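Local coordinates for epoxide hydrolase (Aspergillus niger, PDB 3G02), which probably hydrolyses epoxides to vicinal diols, here as a variant made enantioselective by directed evolution of an enzyme with the alpha/beta hydrolase fold, at residues His116-Phe122 / Gly152-Ser156; Leu167-Ala171 / Phe197-Leu202; Ile239-Phe245 / Leu350-Pro354; Tyr252-Ser257 / Tyr315-Val319. The protein carries 9 engineered substitutions. One frame throughout, in Å; residues are numbered along the deposited sequence. Where two conformers were deposited one is given.

Interactions 1 and 2 lie in the buried alpha/beta core: the first joins two loops that follow sheet strands through aromatic packing, the second crosses two core helices through apolar, mostly aliphatic packing, with Phe197 adding an aromatic ring. Interactions 3 and 4 use helices 233-248 and 251-258, consecutive members of the helical insertion between strands 209-214 and 340-345. In interaction 3 the first of them rests on a loop of the core. In interaction 4 the second meets the end of the insertion, less deeply buried, with a bridging water and contacts to the second subunit. Interaction 4 touches the other three: Trp118 packs on Tyr315, Glu317 probably hydrogen-bonds Leu167 N, and Phe245 packs on Tyr252.

Interaction 1. Residues His116-Phe122 / Gly152-Ser156; sequences HGWPGSF and GYTFS
Two loops without regular structure meet here, nearest at Ser121 and Tyr153 (CA atoms 6.9 Å apart). Residues 116-122 carry a cis peptide before Pro119, and a weak hydrogen bond runs from Gly120 N to Gly117 O (3.0 Å). Gly152 enters the second loop with positive phi (90°). Tyr153 (chi1 m) has the largest share of the buried surface. The edge of His116 (chi1 p) points at its ring face, NE2 lying 3.2 Å from Tyr153 CG, with planes at 82° and centroids 4.4 Å apart, an edge-to-face pair. Gly117 O lies 3.5 Å from Tyr153 CE2, and Trp118 CB is 3.4 Å from Tyr153 OH. Thr154 (phi 45°, psi -116°) sets CG2 3.8 Å from Ser121 CB, while its hydroxyl bonds Ser149. Phe155 presents CD2 to Phe122 CE1 at 3.8 Å. Thr154 and Phe155 occupy the corners of a type II' turn from Tyr153 to Ser156, closed by Ser156 N to Tyr153 O (3.0 Å). No hydrogen bond joins the loops. Trp118 N instead bonds Asp193, the predicted nucleophile. The His-Gly-Trp-Pro sequence with its cis proline matches the HGXP motif, which in related alpha/beta hydrolase-fold epoxide hydrolases shapes the oxyanion hole.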
loop_
_atom_site.group_PDB
_atom_site.type_symbol
_atom_site.label_atom_id
_atom_site.label_comp_id
_atom_site.label_asym_id
_atom_site.label_seq_id
_atom_site.Cartn_x
_atom_site.Cartn_y
_atom_site.Cartn_z
ATOM N N HIS A 116 -20.021 -8.655 8.204
ATOM C CA HIS A 116 -18.572 -8.769 8.129
ATOM C C HIS A 116 -17.924 -7.468 7.638
ATOM O O HIS A 116 -18.607 -6.498 7.299
ATOM C CB HIS A 116 -18.203 -9.949 7.212
ATOM C CG HIS A 116 -18.324 -9.650 5.748
ATOM N ND1 HIS A 116 -19.394 -10.061 4.979
ATOM C CD2 HIS A 116 -17.496 -8.983 4.912
ATOM C CE1 HIS A 116 -19.219 -9.651 3.732
ATOM N NE2 HIS A 116 -18.076 -8.991 3.668
ATOM N N GLY A 117 -16.595 -7.464 7.596
ATOM C CA GLY A 117 -15.835 -6.370 7.001
ATOM C C GLY A 117 -14.718 -6.922 6.134
ATOM O O GLY A 117 -14.845 -8.006 5.542
ATOM N N TRP A 118 -13.619 -6.174 6.058
ATOM C CA TRP A 118 -12.469 -6.550 5.238
ATOM C C TRP A 118 -11.311 -6.901 6.169
ATOM O O TRP A 118 -11.067 -6.170 7.124
ATOM C CB TRP A 118 -12.070 -5.374 4.330
ATOM C CG TRP A 118 -10.980 -5.737 3.355
ATOM C CD1 TRP A 118 -11.138 -6.084 2.041
ATOM C CD2 TRP A 118 -9.569 -5.807 3.621
ATOM N NE1 TRP A 118 -9.916 -6.373 1.475
ATOM C CE2 TRP A 118 -8.938 -6.209 2.423
ATOM C CE3 TRP A 118 -8.778 -5.570 4.758
ATOM C CZ2 TRP A 118 -7.554 -6.391 2.332
ATOM C CZ3 TRP A 118 -7.402 -5.742 4.667
ATOM C CH2 TRP A 118 -6.804 -6.149 3.460
ATOM N N PRO A 119 -10.550 -7.978 5.872
ATOM C CA PRO A 119 -10.612 -8.897 4.739
ATOM C C PRO A 119 -11.444 -10.133 5.043
ATOM O O PRO A 119 -11.075 -11.249 4.657
ATOM C CB PRO A 119 -9.150 -9.288 4.556
ATOM C CG PRO A 119 -8.623 -9.349 5.971
ATOM C CD PRO A 119 -9.417 -8.311 6.762
ATOM N N GLY A 120 -12.566 -9.928 5.720
ATOM C CA GLY A 120 -13.456 -11.019 6.070
ATOM C C GLY A 120 -14.528 -11.319 5.042
ATOM O O GLY A 120 -14.449 -10.906 3.878
ATOM N N SER A 121 -15.540 -12.056 5.485
ATOM C CA SER A 121 -16.626 -12.496 4.619
ATOM C C SER A 121 -17.684 -13.184 5.468
ATOM O O SER A 121 -17.520 -13.347 6.678
ATOM C CB SER A 121 -16.115 -13.481 3.566
ATOM O OG SER A 121 -15.774 -14.713 4.176
ATOM N N PHE A 122 -18.744 -13.637 4.810
ATOM C CA PHE A 122 -19.817 -14.370 5.477
ATOM C C PHE A 122 -19.320 -15.593 6.261
ATOM O O PHE A 122 -19.915 -15.971 7.282
ATOM C CB PHE A 122 -20.895 -14.784 4.460
ATOM C CG PHE A 122 -20.485 -15.911 3.547
ATOM C CD1 PHE A 122 -19.652 -15.676 2.456
ATOM C CD2 PHE A 122 -20.937 -17.211 3.776
ATOM C CE1 PHE A 122 -19.272 -16.715 1.618
ATOM C CE2 PHE A 122 -20.562 -18.257 2.944
ATOM C CZ PHE A 122 -19.730 -18.014 1.859
ATOM N N GLY A 152 -19.612 -6.414 -3.356
ATOM C CA GLY A 152 -18.192 -6.490 -3.688
ATOM C C GLY A 152 -17.412 -7.632 -3.055
ATOM O O GLY A 152 -16.236 -7.812 -3.369
ATOM N N TYR A 153 -18.048 -8.410 -2.177
ATOM C CA TYR A 153 -17.358 -9.517 -1.510
ATOM C C TYR A 153 -17.865 -10.888 -1.938
ATOM O O TYR A 153 -19.080 -11.121 -1.998
ATOM C CB TYR A 153 -17.538 -9.452 -0.003
ATOM C CG TYR A 153 -16.893 -8.305 0.737
ATOM C CD1 TYR A 153 -17.537 -7.070 0.847
ATOM C CD2 TYR A 153 -15.673 -8.474 1.398
ATOM C CE1 TYR A 153 -16.975 -6.019 1.572
ATOM C CE2 TYR A 153 -15.098 -7.427 2.125
ATOM C CZ TYR A 153 -15.751 -6.205 2.207
ATOM O OH TYR A 153 -15.200 -5.172 2.937
ATOM N N THR A 154 -16.915 -11.791 -2.163
ATOM C CA THR A 154 -17.165 -13.199 -2.472
ATOM C C THR A 154 -18.277 -13.399 -3.509
ATOM O O THR A 154 -18.139 -12.945 -4.648
ATOM C CB THR A 154 -17.301 -14.098 -1.187
ATOM O OG1 THR A 154 -18.559 -13.877 -0.535
ATOM C CG2 THR A 154 -16.166 -13.804 -0.202
ATOM N N PHE A 155 -19.377 -14.034 -3.112
ATOM C CA PHE A 155 -20.414 -14.417 -4.070
ATOM C C PHE A 155 -21.461 -13.338 -4.327
ATOM O O PHE A 155 -22.379 -13.535 -5.130
ATOM C CB PHE A 155 -21.016 -15.769 -3.674
ATOM C CG PHE A 155 -19.969 -16.815 -3.448
ATOM C CD1 PHE A 155 -19.257 -17.329 -4.526
ATOM C CD2 PHE A 155 -19.639 -17.233 -2.163
ATOM C CE1 PHE A 155 -18.257 -18.271 -4.334
ATOM C CE2 PHE A 155 -18.633 -18.177 -1.958
ATOM C CZ PHE A 155 -17.945 -18.694 -3.044
ATOM N N SER A 156 -21.312 -12.192 -3.665
ATOM C CA SER A 156 -22.071 -10.999 -4.040
ATOM C C SER A 156 -21.363 -10.275 -5.179
ATOM O O SER A 156 -20.135 -10.187 -5.203
ATOM C CB SER A 156 -22.258 -10.061 -2.851
ATOM O OG SER A 156 -23.279 -10.538 -1.990
#

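Interaction 2. Residues Leu167-Ala171 / Phe197-Leu202; sequences LMDNA and FVGRLL. With FMT (formic acid), chain D.
Both segments are regular alpha-helix: 167-171 is the first part of helix 167-180, and 197-202 lies within helix 194-205. Backbone hydrogen bonds run from Ala171 N to Leu167 O, Leu201 N to Phe197 O and Leu202 N to Val198 O, each 3.0 Å. The short axes pass 8.8 Å apart and cross at -70°, with the closest CA pair Ala171 and Val198 at 5.3 Å. That closeness rests on the small Ala171: its CA is 3.7 Å from Val198 CG1, its CB is 4.1 Å from Leu201 CB and 4.0 Å from Leu202 CD2, and its carbonyl O is 3.3 Å from Leu202 CD2. One turn earlier Leu167 (m, t) points across the interface, CD1 3.5 Å from Phe197 CD2 and CB 3.8 Å from Leu201 CD1. Leu201 (m, t) thus fills the space between Leu167 and Ala171. Met168 starts away from the partner helix but folds back (chi1 t, chi2 p, chi3 p) to bring CE within 3.8 Å of Leu201 CD2 at the outer border. No hydrogen bond crosses. On another side of helix 194-205, Arg200 NE donates to O2 of formic acid chain D (2.7 Å), probably a crystallisation component. Helix 194-205 follows Asp193, the predicted nucleophile, so the contact packs the helix after a probable nucleophile elbow against the helix preceding strand 187-191, as in the alpha/beta hydrolase fold.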
loop_
_atom_site.group_PDB
_atom_site.type_symbol
_atom_site.label_atom_id
_atom_site.label_comp_id
_atom_site.label_asym_id
_atom_site.label_seq_id
_atom_site.Cartn_x
_atom_site.Cartn_y
_atom_site.Cartn_z
ATOM N N LEU A 167 -20.833 3.751 1.802
ATOM C CA LEU A 167 -21.315 3.087 3.009
ATOM C C LEU A 167 -22.838 3.123 3.142
ATOM O O LEU A 167 -23.443 2.126 3.531
ATOM C CB LEU A 167 -20.625 3.655 4.255
ATOM C CG LEU A 167 -19.119 3.367 4.348
ATOM C CD1 LEU A 167 -18.395 4.388 5.207
ATOM C CD2 LEU A 167 -18.866 1.948 4.855
ATOM N N MET A 168 -23.450 4.254 2.792
ATOM C CA MET A 168 -24.910 4.373 2.833
ATOM C C MET A 168 -25.583 3.426 1.845
ATOM O O MET A 168 -26.634 2.850 2.137
ATOM C CB MET A 168 -25.350 5.816 2.568
ATOM C CG MET A 168 -26.842 6.066 2.789
ATOM S SD MET A 168 -27.366 5.747 4.491
ATOM C CE MET A 168 -26.541 7.070 5.367
ATOM N N ASP A 169 -24.970 3.266 0.674
ATOM C CA ASP A 169 -25.456 2.331 -0.334
ATOM C C ASP A 169 -25.429 0.893 0.183
ATOM O O ASP A 169 -26.364 0.122 -0.049
ATOM C CB ASP A 169 -24.620 2.440 -1.608
ATOM C CG ASP A 169 -24.775 3.779 -2.304
ATOM O OD1 ASP A 169 -25.924 4.206 -2.548
ATOM O OD2 ASP A 169 -23.742 4.405 -2.616
ATOM N N ASN A 170 -24.351 0.542 0.882
ATOM C CA ASN A 170 -24.247 -0.759 1.527
ATOM C C ASN A 170 -25.358 -0.975 2.549
ATOM O O ASN A 170 -25.982 -2.042 2.582
ATOM C CB ASN A 170 -22.877 -0.925 2.192
ATOM C CG ASN A 170 -21.818 -1.452 1.235
ATOM O OD1 ASN A 170 -21.522 -2.643 1.231
ATOM N ND2 ASN A 170 -21.247 -0.570 0.422
ATOM N N ALA A 171 -25.600 0.045 3.371
ATOM C CA ALA A 171 -26.662 0.010 4.378
ATOM C C ALA A 171 -28.029 -0.188 3.730
ATOM O O ALA A 171 -28.820 -1.023 4.174
ATOM C CB ALA A 171 -26.639 1.272 5.223
ATOM N N PHE A 197 -19.762 0.146 10.804
ATOM C CA PHE A 197 -20.172 1.447 10.287
ATOM C C PHE A 197 -21.464 1.327 9.488
ATOM O O PHE A 197 -22.341 2.177 9.615
ATOM C CB PHE A 197 -19.078 2.163 9.486
ATOM C CG PHE A 197 -19.327 3.642 9.350
ATOM C CD1 PHE A 197 -18.837 4.532 10.302
ATOM C CD2 PHE A 197 -20.102 4.138 8.305
ATOM C CE1 PHE A 197 -19.089 5.901 10.197
ATOM C CE2 PHE A 197 -20.357 5.507 8.185
ATOM C CZ PHE A 197 -19.850 6.385 9.133
ATOM N N VAL A 198 -21.587 0.267 8.690
ATOM C CA VAL A 198 -22.855 -0.045 8.026
ATOM C C VAL A 198 -23.958 -0.202 9.078
ATOM O O VAL A 198 -25.040 0.379 8.941
ATOM C CB VAL A 198 -22.743 -1.298 7.132
ATOM C CG1 VAL A 198 -24.089 -1.652 6.495
ATOM C CG2 VAL A 198 -21.697 -1.077 6.046
ATOM N N GLY A 199 -23.665 -0.951 10.143
ATOM C CA GLY A 199 -24.600 -1.108 11.262
ATOM C C GLY A 199 -24.987 0.199 11.939
ATOM O O GLY A 199 -26.152 0.393 12.302
ATOM N N ARG A 200 -24.016 1.091 12.116
ATOM C CA ARG A 200 -24.274 2.412 12.684
ATOM C C ARG A 200 -25.271 3.185 11.820
ATOM O O ARG A 200 -26.235 3.755 12.339
ATOM C CB ARG A 200 -22.973 3.209 12.842
ATOM C CG ARG A 200 -23.168 4.613 13.422
ATOM C CD ARG A 200 -21.852 5.271 13.821
ATOM N NE ARG A 200 -21.230 4.608 14.968
ATOM C CZ ARG A 200 -21.493 4.884 16.243
ATOM N NH1 ARG A 200 -22.373 5.829 16.567
ATOM N NH2 ARG A 200 -20.867 4.217 17.205
ATOM N N LEU A 201 -25.043 3.191 10.508
ATOM C CA LEU A 201 -25.931 3.892 9.575
ATOM C C LEU A 201 -27.346 3.316 9.593
ATOM O O LEU A 201 -28.331 4.063 9.523
ATOM C CB LEU A 201 -25.362 3.879 8.155
ATOM C CG LEU A 201 -24.054 4.639 7.913
ATOM C CD1 LEU A 201 -23.588 4.420 6.489
ATOM C CD2 LEU A 201 -24.202 6.132 8.203
ATOM N N LEU A 202 -27.446 1.993 9.695
ATOM C CA LEU A 202 -28.744 1.332 9.843
ATOM C C LEU A 202 -29.451 1.767 11.128
ATOM O O LEU A 202 -30.647 2.080 11.113
ATOM C CB LEU A 202 -28.586 -0.192 9.786
ATOM C CG LEU A 202 -28.179 -0.735 8.408
ATOM C CD1 LEU A 202 -27.671 -2.162 8.496
ATOM C CD2 LEU A 202 -29.331 -0.631 7.410
HETATM C C FMT D . -18.615 2.283 13.935
HETATM O O1 FMT D . -17.433 2.012 13.728
HETATM O O2 FMT D . -18.998 3.012 14.852
#

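Interaction 3. Residues Ile239-Phe245 / Leu350-Pro354; sequences IARMEKF and LVPVP. Engineered in segment 350-354: Val351 (natural residue Cys).
Phe245, Pro352 and Met242 give up the most surface where one side of an alpha-helix, residues 239-245, lies along the irregular segment 350-354. Phe245 (chi1 t, chi2 80°) points toward the loop. Leu350 CB sits over its ring face, 3.8 Å from the Phe245 ring centroid and 4° off the normal, a CH-pi contact. Phe245 CZ is also 3.6 Å from Leu350 CD1, Phe245 CD2 is 3.6 Å from Val351 CG1, and Phe245 CB is 3.4 Å from Leu350 O. One turn back, Met242 lies closest to the loop backbone, its CA 4.1 Å from that of Val351. In the conformer given (chi1 and chi2 t, chi3 p), one of two deposited, three side-chain atoms touch the loop while the end leads away: Met242 CB to Pro352 CD 3.8 Å, CG to engineered Val351 CG1 3.7 Å and SD to Val353 CG1 3.6 Å. Pro352 (phi -78°, psi 73°) is the centre of an inverse gamma turn closed by the hydrogen bond from Val353 N to Val351 O, 2.8 Å. Arg241 NH2 passes 3.7 Å from Pro352 CG. Ile239 CD1 ends the row on Pro354 CD, 3.8 Å away. No hydrogen bond links the segments. Pro354 is the N-cap residue of helix 355-358, whose Trp357 touches Ile239, while Leu350 packs on the predicted active-site His375; helix 233-248 is thereby seated on the loop that follows strand 340-345.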
loop_
_atom_site.group_PDB
_atom_site.type_symbol
_atom_site.label_atom_id
_atom_site.label_comp_id
_atom_site.label_asym_id
_atom_site.label_seq_id
_atom_site.Cartn_x
_atom_site.Cartn_y
_atom_site.Cartn_z
ATOM N N ILE A 239 -5.660 2.825 24.141
ATOM C CA ILE A 239 -5.468 4.016 23.316
ATOM C C ILE A 239 -4.084 4.015 22.658
ATOM O O ILE A 239 -3.949 4.391 21.496
ATOM C CB ILE A 239 -5.709 5.328 24.124
ATOM C CG1 ILE A 239 -7.147 5.375 24.667
ATOM C CG2 ILE A 239 -5.385 6.570 23.286
ATOM C CD1 ILE A 239 -8.235 5.189 23.628
ATOM N N ALA A 240 -3.068 3.578 23.399
ATOM C CA ALA A 240 -1.711 3.452 22.864
ATOM C C ALA A 240 -1.664 2.479 21.685
ATOM O O ALA A 240 -1.029 2.766 20.668
ATOM C CB ALA A 240 -0.743 3.013 23.956
ATOM N N ARG A 241 -2.341 1.341 21.823
ATOM C CA ARG A 241 -2.426 0.368 20.725
ATOM C C ARG A 241 -3.172 0.964 19.530
ATOM O O ARG A 241 -2.774 0.756 18.376
ATOM C CB ARG A 241 -3.063 -0.945 21.192
ATOM C CG ARG A 241 -2.250 -1.661 22.276
ATOM C CD ARG A 241 -2.707 -3.100 22.508
ATOM N NE ARG A 241 -4.103 -3.191 22.941
ATOM C CZ ARG A 241 -4.518 -3.048 24.200
ATOM N NH1 ARG A 241 -3.647 -2.805 25.172
ATOM N NH2 ARG A 241 -5.811 -3.148 24.488
ATOM N N MET A 242 -4.291 1.634 19.804
ATOM C CA MET A 242 -5.117 2.246 18.758
ATOM C C MET A 242 -4.287 3.235 17.941
ATOM O O MET A 242 -4.333 3.259 16.708
ATOM C CB MET A 242 -6.307 2.966 19.389
ATOM C CG MET A 242 -7.053 3.890 18.443
ATOM S SD MET A 242 -8.052 5.081 19.339
ATOM C CE MET A 242 -6.807 6.260 19.845
ATOM N N GLU A 243 -3.513 4.053 18.658
ATOM C CA GLU A 243 -2.642 5.071 18.058
ATOM C C GLU A 243 -1.542 4.459 17.188
ATOM O O GLU A 243 -1.297 4.940 16.078
ATOM C CB GLU A 243 -2.029 5.972 19.137
ATOM C CG GLU A 243 -2.991 6.997 19.731
ATOM C CD GLU A 243 -2.413 7.743 20.932
ATOM O OE1 GLU A 243 -1.277 7.438 21.356
ATOM O OE2 GLU A 243 -3.109 8.636 21.459
ATOM N N LYS A 244 -0.888 3.411 17.694
ATOM C CA LYS A 244 0.087 2.644 16.909
ATOM C C LYS A 244 -0.554 2.068 15.647
ATOM O O LYS A 244 0.044 2.115 14.564
ATOM C CB LYS A 244 0.732 1.527 17.734
ATOM C CG LYS A 244 1.712 0.681 16.920
ATOM C CD LYS A 244 2.466 -0.318 17.757
ATOM C CE LYS A 244 3.490 -1.055 16.905
ATOM N NZ LYS A 244 4.267 -2.030 17.714
ATOM N N PHE A 245 -1.766 1.533 15.774
ATOM C CA PHE A 245 -2.467 1.024 14.600
ATOM C C PHE A 245 -2.724 2.127 13.575
ATOM O O PHE A 245 -2.546 1.923 12.372
ATOM C CB PHE A 245 -3.787 0.344 14.967
ATOM C CG PHE A 245 -4.569 -0.119 13.768
ATOM C CD1 PHE A 245 -4.230 -1.305 13.116
ATOM C CD2 PHE A 245 -5.615 0.646 13.268
ATOM C CE1 PHE A 245 -4.938 -1.726 11.996
ATOM C CE2 PHE A 245 -6.334 0.230 12.144
ATOM C CZ PHE A 245 -5.988 -0.954 11.508
ATOM N N LEU A 350 -8.200 -3.789 16.830
ATOM C CA LEU A 350 -7.318 -2.814 16.181
ATOM C C LEU A 350 -7.287 -1.461 16.874
ATOM O O LEU A 350 -6.225 -0.857 17.023
ATOM C CB LEU A 350 -7.721 -2.621 14.713
ATOM C CG LEU A 350 -7.903 -3.900 13.891
ATOM C CD1 LEU A 350 -8.329 -3.567 12.472
ATOM C CD2 LEU A 350 -6.617 -4.711 13.898
ATOM N N VAL A 351 -8.456 -0.992 17.292
ATOM C CA VAL A 351 -8.599 0.363 17.808
ATOM C C VAL A 351 -9.452 0.315 19.079
ATOM O O VAL A 351 -10.609 0.744 19.083
ATOM C CB VAL A 351 -9.169 1.316 16.724
ATOM C CG1 VAL A 351 -8.100 1.623 15.680
ATOM C CG2 VAL A 351 -10.395 0.711 16.038
ATOM N N PRO A 352 -8.876 -0.237 20.165
ATOM C CA PRO A 352 -9.657 -0.578 21.354
ATOM C C PRO A 352 -10.003 0.622 22.234
ATOM O O PRO A 352 -9.447 0.791 23.327
ATOM C CB PRO A 352 -8.774 -1.602 22.080
ATOM C CG PRO A 352 -7.386 -1.339 21.609
ATOM C CD PRO A 352 -7.448 -0.575 20.317
ATOM N N VAL A 353 -10.932 1.437 21.739
ATOM C CA VAL A 353 -11.454 2.594 22.464
ATOM C C VAL A 353 -12.288 2.123 23.661
ATOM O O VAL A 353 -12.925 1.069 23.591
ATOM C CB VAL A 353 -12.280 3.543 21.542
ATOM C CG1 VAL A 353 -11.369 4.237 20.544
ATOM C CG2 VAL A 353 -13.397 2.798 20.818
ATOM N N PRO A 354 -12.263 2.888 24.770
ATOM C CA PRO A 354 -12.909 2.454 26.008
ATOM C C PRO A 354 -14.423 2.673 26.025
ATOM O O PRO A 354 -14.958 3.411 25.194
ATOM C CB PRO A 354 -12.245 3.342 27.060
ATOM C CG PRO A 354 -11.968 4.605 26.339
ATOM C CD PRO A 354 -11.612 4.203 24.928
#

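Interaction 4. Residues Tyr252-Ser257 / Tyr315-Val319; sequences YAMEHS and YREWV. Engineered in segment 315-319: Trp318 (natural residue Thr), Val319 (natural residue Thr). With FMT (formic acid), chain C.
This is a partly buried helix-to-helix contact within the helical insertion over the hydrolase core, joining helix 251-258 to the short helix 315-318, with CA atoms of Ser257 and Arg316 only 4.0 Å apart. Tyr315 (chi1 m) is a knob in a hole formed by Tyr252, Ala253, His256 and Ser257. The edge of the His256 ring (chi1 m) points at the Tyr315 face, ND1 3.3 Å from Tyr315 CZ, planes at 87° and centroids 4.4 Å apart; His256 NE2 bonds Trp277. Engineered Val319 extends the packing, its CG2 3.8 Å from Ser257 CB and its CG1 3.6 Å from Met254 SD. No direct hydrogen bond crosses, but water 1 bridges His256 O (2.9 Å) to Arg316 N (3.1 Å). Arg316 forms a salt bridge with Glu47 and a cation-pi contact with Phe55, both of the second subunit. Tyr252 OH and Tyr315 OH hydrogen-bond O2 of formic acid (chain C), probably from the crystallisation liquor, at 2.7 and 2.6 Å; engineered Trp318 CZ3 lies 3.5 Å from its C. Tyr315 is a predicted proton donor; two tyrosines hydrogen-bonded to one oxygen near Asp193, the predicted nucleophile, are consistent with the site where related epoxide hydrolases activate the epoxide oxygen.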
loop_
_atom_site.group_PDB
_atom_site.type_symbol
_atom_site.label_atom_id
_atom_site.label_comp_id
_atom_site.label_asym_id
_atom_site.label_seq_id
_atom_site.Cartn_x
_atom_site.Cartn_y
_atom_site.Cartn_z
ATOM N N TYR A 252 -2.074 0.207 4.666
ATOM C CA TYR A 252 -2.889 -0.591 3.746
ATOM C C TYR A 252 -4.224 0.113 3.464
ATOM O O TYR A 252 -4.672 0.173 2.315
ATOM C CB TYR A 252 -3.127 -2.009 4.307
ATOM C CG TYR A 252 -4.176 -2.001 5.379
ATOM C CD1 TYR A 252 -3.887 -1.502 6.652
ATOM C CD2 TYR A 252 -5.474 -2.426 5.112
ATOM C CE1 TYR A 252 -4.864 -1.427 7.623
ATOM C CE2 TYR A 252 -6.453 -2.361 6.075
ATOM C CZ TYR A 252 -6.142 -1.860 7.335
ATOM O OH TYR A 252 -7.112 -1.776 8.307
ATOM N N ALA A 253 -4.826 0.671 4.517
ATOM C CA ALA A 253 -6.137 1.308 4.443
ATOM C C ALA A 253 -6.041 2.595 3.642
ATOM O O ALA A 253 -6.927 2.913 2.845
ATOM C CB ALA A 253 -6.662 1.600 5.851
ATOM N N MET A 254 -4.950 3.330 3.844
ATOM C CA MET A 254 -4.716 4.550 3.074
ATOM C C MET A 254 -4.560 4.261 1.583
ATOM O O MET A 254 -5.015 5.038 0.745
ATOM C CB MET A 254 -3.497 5.283 3.612
ATOM C CG MET A 254 -3.710 5.813 5.024
ATOM S SD MET A 254 -5.058 6.986 5.236
ATOM C CE MET A 254 -4.719 8.217 3.982
ATOM N N GLU A 255 -3.932 3.133 1.259
ATOM C CA GLU A 255 -3.798 2.720 -0.136
ATOM C C GLU A 255 -5.153 2.307 -0.712
ATOM O O GLU A 255 -5.501 2.709 -1.823
ATOM C CB GLU A 255 -2.753 1.608 -0.272
ATOM C CG GLU A 255 -2.514 1.130 -1.710
ATOM C CD GLU A 255 -1.830 2.146 -2.618
ATOM O OE1 GLU A 255 -1.349 3.197 -2.139
ATOM O OE2 GLU A 255 -1.774 1.884 -3.844
ATOM N N HIS A 256 -5.935 1.542 0.049
ATOM C CA HIS A 256 -7.294 1.178 -0.380
ATOM C C HIS A 256 -8.155 2.414 -0.646
ATOM O O HIS A 256 -8.951 2.433 -1.586
ATOM C CB HIS A 256 -8.026 0.366 0.689
ATOM C CG HIS A 256 -7.449 -0.985 0.984
ATOM N ND1 HIS A 256 -8.034 -1.832 1.901
ATOM C CD2 HIS A 256 -6.372 -1.648 0.496
ATOM C CE1 HIS A 256 -7.336 -2.949 1.981
ATOM N NE2 HIS A 256 -6.323 -2.866 1.137
ATOM N N SER A 257 -7.997 3.423 0.208
ATOM C CA SER A 257 -8.789 4.646 0.115
ATOM C C SER A 257 -8.395 5.482 -1.096
ATOM O O SER A 257 -9.239 5.856 -1.912
ATOM C CB SER A 257 -8.627 5.478 1.383
ATOM O OG SER A 257 -9.254 6.739 1.228
ATOM N N TYR A 315 -13.505 2.061 1.394
ATOM C CA TYR A 315 -12.398 2.681 2.120
ATOM C C TYR A 315 -12.281 4.190 1.926
ATOM O O TYR A 315 -11.940 4.903 2.861
ATOM C CB TYR A 315 -11.072 1.993 1.799
ATOM C CG TYR A 315 -10.864 0.738 2.605
ATOM C CD1 TYR A 315 -11.479 -0.456 2.234
ATOM C CD2 TYR A 315 -10.065 0.745 3.749
ATOM C CE1 TYR A 315 -11.294 -1.616 2.978
ATOM C CE2 TYR A 315 -9.876 -0.405 4.502
ATOM C CZ TYR A 315 -10.496 -1.581 4.111
ATOM O OH TYR A 315 -10.317 -2.732 4.844
ATOM N N ARG A 316 -12.572 4.674 0.724
ATOM C CA ARG A 316 -12.482 6.116 0.471
ATOM C C ARG A 316 -13.488 6.923 1.296
ATOM O O ARG A 316 -13.300 8.123 1.490
ATOM C CB ARG A 316 -12.585 6.438 -1.019
ATOM C CG ARG A 316 -13.810 5.893 -1.718
ATOM C CD ARG A 316 -13.688 6.182 -3.190
ATOM N NE ARG A 316 -14.709 5.544 -4.015
ATOM C CZ ARG A 316 -14.598 4.333 -4.555
ATOM N NH1 ARG A 316 -13.519 3.590 -4.333
ATOM N NH2 ARG A 316 -15.575 3.858 -5.314
ATOM N N GLU A 317 -14.532 6.259 1.791
ATOM C CA GLU A 317 -15.470 6.873 2.740
ATOM C C GLU A 317 -15.187 6.471 4.190
ATOM O O GLU A 317 -15.413 7.258 5.112
ATOM C CB GLU A 317 -16.914 6.512 2.393
ATOM C CG GLU A 317 -17.412 7.093 1.083
ATOM C CD GLU A 317 -18.923 7.039 0.951
ATOM O OE1 GLU A 317 -19.570 6.327 1.752
ATOM O OE2 GLU A 317 -19.458 7.714 0.045
ATOM N N TRP A 318 -14.703 5.247 4.392
ATOM C CA TRP A 318 -14.530 4.700 5.743
ATOM C C TRP A 318 -13.303 5.247 6.481
ATOM O O TRP A 318 -13.357 5.458 7.694
ATOM C CB TRP A 318 -14.501 3.167 5.691
ATOM C CG TRP A 318 -14.554 2.472 7.032
ATOM C CD1 TRP A 318 -15.552 2.551 7.969
ATOM C CD2 TRP A 318 -13.579 1.567 7.562
ATOM N NE1 TRP A 318 -15.250 1.760 9.051
ATOM C CE2 TRP A 318 -14.045 1.145 8.829
ATOM C CE3 TRP A 318 -12.353 1.074 7.092
ATOM C CZ2 TRP A 318 -13.328 0.254 9.631
ATOM C CZ3 TRP A 318 -11.640 0.192 7.892
ATOM C CH2 TRP A 318 -12.133 -0.211 9.149
ATOM N N VAL A 319 -12.216 5.460 5.743
ATOM C CA VAL A 319 -10.975 5.990 6.312
ATOM C C VAL A 319 -11.164 7.386 6.956
ATOM O O VAL A 319 -10.732 7.590 8.094
ATOM C CB VAL A 319 -9.804 5.940 5.282
ATOM C CG1 VAL A 319 -8.603 6.739 5.762
ATOM C CG2 VAL A 319 -9.397 4.495 5.013
HETATM C C FMT C . -10.342 -3.050 7.932
HETATM O O1 FMT C . -10.252 -3.158 9.150
HETATM O O2 FMT C . -9.458 -2.524 7.254
HETATM O O HOH W 1 -11.819 2.993 -1.829
#